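PDB 3OTT: Two-component system sensor histidine kinase from Bacteroides thetaiotaomicron, which probably senses saccharides through its extracellular beta-propeller and beta-sandwich region and relays the signal by histidine autophosphorylation to a DNA-binding output. Local coordinates for residues V538-P543 with K585-R590. Sequence-based numbering, arbitrary orientation.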
loop_
_atom_site.group_PDB
_atom_site.type_symbol
_atom_site.label_atom_id
_atom_site.label_comp_id
_atom_site.label_asym_id
_atom_site.label_seq_id
_atom_site.Cartn_x
_atom_site.Cartn_y
_atom_site.Cartn_z
ATOM N N VAL B 538 -5.251 -35.332 -19.884
ATOM C CA VAL B 538 -5.384 -35.971 -18.579
ATOM C C VAL B 538 -5.730 -37.439 -18.773
ATOM O O VAL B 538 -6.178 -37.836 -19.822
ATOM C CB VAL B 538 -6.512 -35.316 -17.671
ATOM C CG1 VAL B 538 -6.348 -33.828 -17.566
ATOM C CG2 VAL B 538 -7.888 -35.648 -18.214
ATOM N N MET B 539 -5.552 -38.215 -17.721
ATOM C CA MET B 539 -5.825 -39.626 -17.734
ATOM C C MET B 539 -6.665 -39.928 -16.486
ATOM O O MET B 539 -6.282 -39.510 -15.344
ATOM C CB MET B 539 -4.512 -40.417 -17.637
ATOM C CG MET B 539 -4.689 -41.922 -17.372
ATOM S SD MET B 539 -3.232 -42.953 -17.863
ATOM C CE MET B 539 -2.754 -43.334 -16.286
ATOM N N ARG B 540 -7.760 -40.662 -16.695
ATOM C CA ARG B 540 -8.611 -41.099 -15.598
ATOM C C ARG B 540 -8.335 -42.563 -15.303
ATOM O O ARG B 540 -8.411 -43.379 -16.174
ATOM C CB ARG B 540 -10.082 -40.902 -15.955
ATOM C CG ARG B 540 -11.008 -41.224 -14.800
ATOM C CD ARG B 540 -12.499 -41.073 -15.154
ATOM N NE ARG B 540 -12.822 -42.066 -16.171
ATOM C CZ ARG B 540 -13.906 -42.065 -16.945
ATOM N NH1 ARG B 540 -14.836 -41.120 -16.874
ATOM N NH2 ARG B 540 -14.044 -43.016 -17.816
ATOM N N ILE B 541 -8.044 -42.882 -14.058
ATOM C CA ILE B 541 -7.672 -44.205 -13.639
ATOM C C ILE B 541 -8.679 -44.751 -12.634
ATOM O O ILE B 541 -9.016 -44.068 -11.676
ATOM C CB ILE B 541 -6.311 -44.159 -12.954
ATOM C CG1 ILE B 541 -5.228 -43.823 -13.981
ATOM C CG2 ILE B 541 -5.947 -45.499 -12.277
ATOM C CD1 ILE B 541 -3.906 -43.360 -13.331
ATOM N N ASN B 542 -9.139 -45.976 -12.840
ATOM C CA ASN B 542 -9.944 -46.629 -11.814
ATOM C C ASN B 542 -9.089 -47.650 -11.013
ATOM O O ASN B 542 -8.660 -48.660 -11.548
ATOM C CB ASN B 542 -11.221 -47.225 -12.424
ATOM C CG ASN B 542 -12.110 -47.952 -11.393
ATOM O OD1 ASN B 542 -11.714 -48.226 -10.237
ATOM N ND2 ASN B 542 -13.313 -48.293 -11.835
ATOM N N PRO B 543 -8.842 -47.368 -9.722
ATOM C CA PRO B 543 -7.854 -48.137 -8.984
ATOM C C PRO B 543 -8.378 -49.489 -8.568
ATOM O O PRO B 543 -7.584 -50.317 -8.159
ATOM C CB PRO B 543 -7.588 -47.264 -7.724
ATOM C CG PRO B 543 -8.384 -46.030 -7.894
ATOM C CD PRO B 543 -9.450 -46.305 -8.890
ATOM N N LYS B 585 -17.578 -37.992 -16.142
ATOM C CA LYS B 585 -18.063 -39.281 -16.669
ATOM C C LYS B 585 -17.761 -39.441 -18.165
ATOM O O LYS B 585 -17.206 -40.476 -18.558
ATOM C CB LYS B 585 -19.548 -39.567 -16.306
ATOM C CG LYS B 585 -19.787 -39.827 -14.771
ATOM C CD LYS B 585 -21.251 -40.371 -14.463
ATOM C CE LYS B 585 -22.393 -39.287 -14.367
ATOM N NZ LYS B 585 -23.847 -39.807 -14.605
ATOM N N THR B 586 -18.037 -38.412 -18.978
ATOM C CA THR B 586 -17.794 -38.525 -20.428
ATOM C C THR B 586 -16.368 -38.182 -20.833
ATOM O O THR B 586 -15.891 -38.627 -21.872
ATOM C CB THR B 586 -18.703 -37.616 -21.253
ATOM O OG1 THR B 586 -18.345 -36.252 -20.977
ATOM C CG2 THR B 586 -20.195 -37.890 -20.948
ATOM N N MET B 587 -15.721 -37.342 -20.037
ATOM C CA MET B 587 -14.360 -36.841 -20.328
ATOM C C MET B 587 -14.265 -35.818 -21.477
ATOM O O MET B 587 -13.144 -35.513 -21.910
ATOM C CB MET B 587 -13.323 -37.964 -20.496
ATOM C CG MET B 587 -13.051 -38.701 -19.202
ATOM S SD MET B 587 -11.791 -39.978 -19.355
ATOM C CE MET B 587 -10.228 -39.032 -19.263
ATOM N N ASP B 588 -15.425 -35.336 -21.947
ATOM C CA ASP B 588 -15.559 -34.130 -22.759
ATOM C C ASP B 588 -14.839 -32.929 -22.090
ATOM O O ASP B 588 -15.195 -32.523 -20.979
ATOM C CB ASP B 588 -17.063 -33.726 -22.989
ATOM C CG ASP B 588 -17.840 -34.703 -23.889
ATOM O OD1 ASP B 588 -17.229 -35.564 -24.593
ATOM O OD2 ASP B 588 -19.103 -34.596 -23.912
ATOM N N ALA B 589 -13.862 -32.363 -22.790
ATOM C CA ALA B 589 -13.118 -31.191 -22.325
ATOM C C ALA B 589 -13.629 -29.926 -22.982
ATOM O O ALA B 589 -13.788 -29.907 -24.184
ATOM C CB ALA B 589 -11.655 -31.355 -22.640
ATOM N N ARG B 590 -13.878 -28.872 -22.219
ATOM C CA ARG B 590 -14.314 -27.618 -22.843
ATOM C C ARG B 590 -13.478 -26.437 -22.404
ATOM O O ARG B 590 -13.340 -26.211 -21.215
ATOM C CB ARG B 590 -15.774 -27.344 -22.505
ATOM C CG ARG B 590 -16.735 -28.074 -23.383
ATOM C CD ARG B 590 -18.144 -27.551 -23.112
ATOM N NE ARG B 590 -19.014 -27.818 -24.254
ATOM C CZ ARG B 590 -20.179 -27.221 -24.477
ATOM N NH1 ARG B 590 -20.647 -26.305 -23.630
ATOM N NH2 ARG B 590 -20.879 -27.545 -25.564
#
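Arg-540 reaches from one blade of a beta-propeller to the hairpin turn of the next, where it meets Lys-585 and Met-587. Residues 538-542 lie on the third strand of a four-stranded antiparallel blade; 585-588 belong to the turn that follows the third strand of the next blade, 578-583, and 589-590 open its outer strand 589-591. At the start of the turn, the carbonyl oxygen of Lys-585 accepts a hydrogen bond from NH1 of Arg-540 (3.0 Å, N-H...O angle 158°). The oxygen lies close to the guanidinium plane, whereas the donor sits well above the carbonyl plane. The same NH1 also bonds the carbonyl oxygen of Arg-584, so one nitrogen grips two successive backbone oxygens, while Asp-583 OD1 accepts from the backbone N of both Lys-585 and Thr-586. Thr-586 stiffens the turn from within: its OG1 accepts from the backbone N of Asp-588 at 3.2 Å, an ST turn. Met-587 directs its side chain back to the neighbouring blade, where it also touches Gln-549 and Ile-551 of strand 547-552. Its thioether covers one guanidinium face, SD standing 3.8 Å from CZ of Arg-540. The arginine chain runs extended from CB, with CG anti to the backbone N (chi1 -175°), and bends only at chi3, which swings the guanidinium beneath the sulfur and its NH1 to the turn. A leucine in place of this arginine would probably leave the carbonyl oxygens of Arg-584 and Lys-585 without their shared donor and take from the Met-587 sulfur the flat group it rests on. Beyond SD, the methyl group CE packs 3.8 Å from CB of Arg-540 and 4.2 Å from CG2 of the buried Val-538.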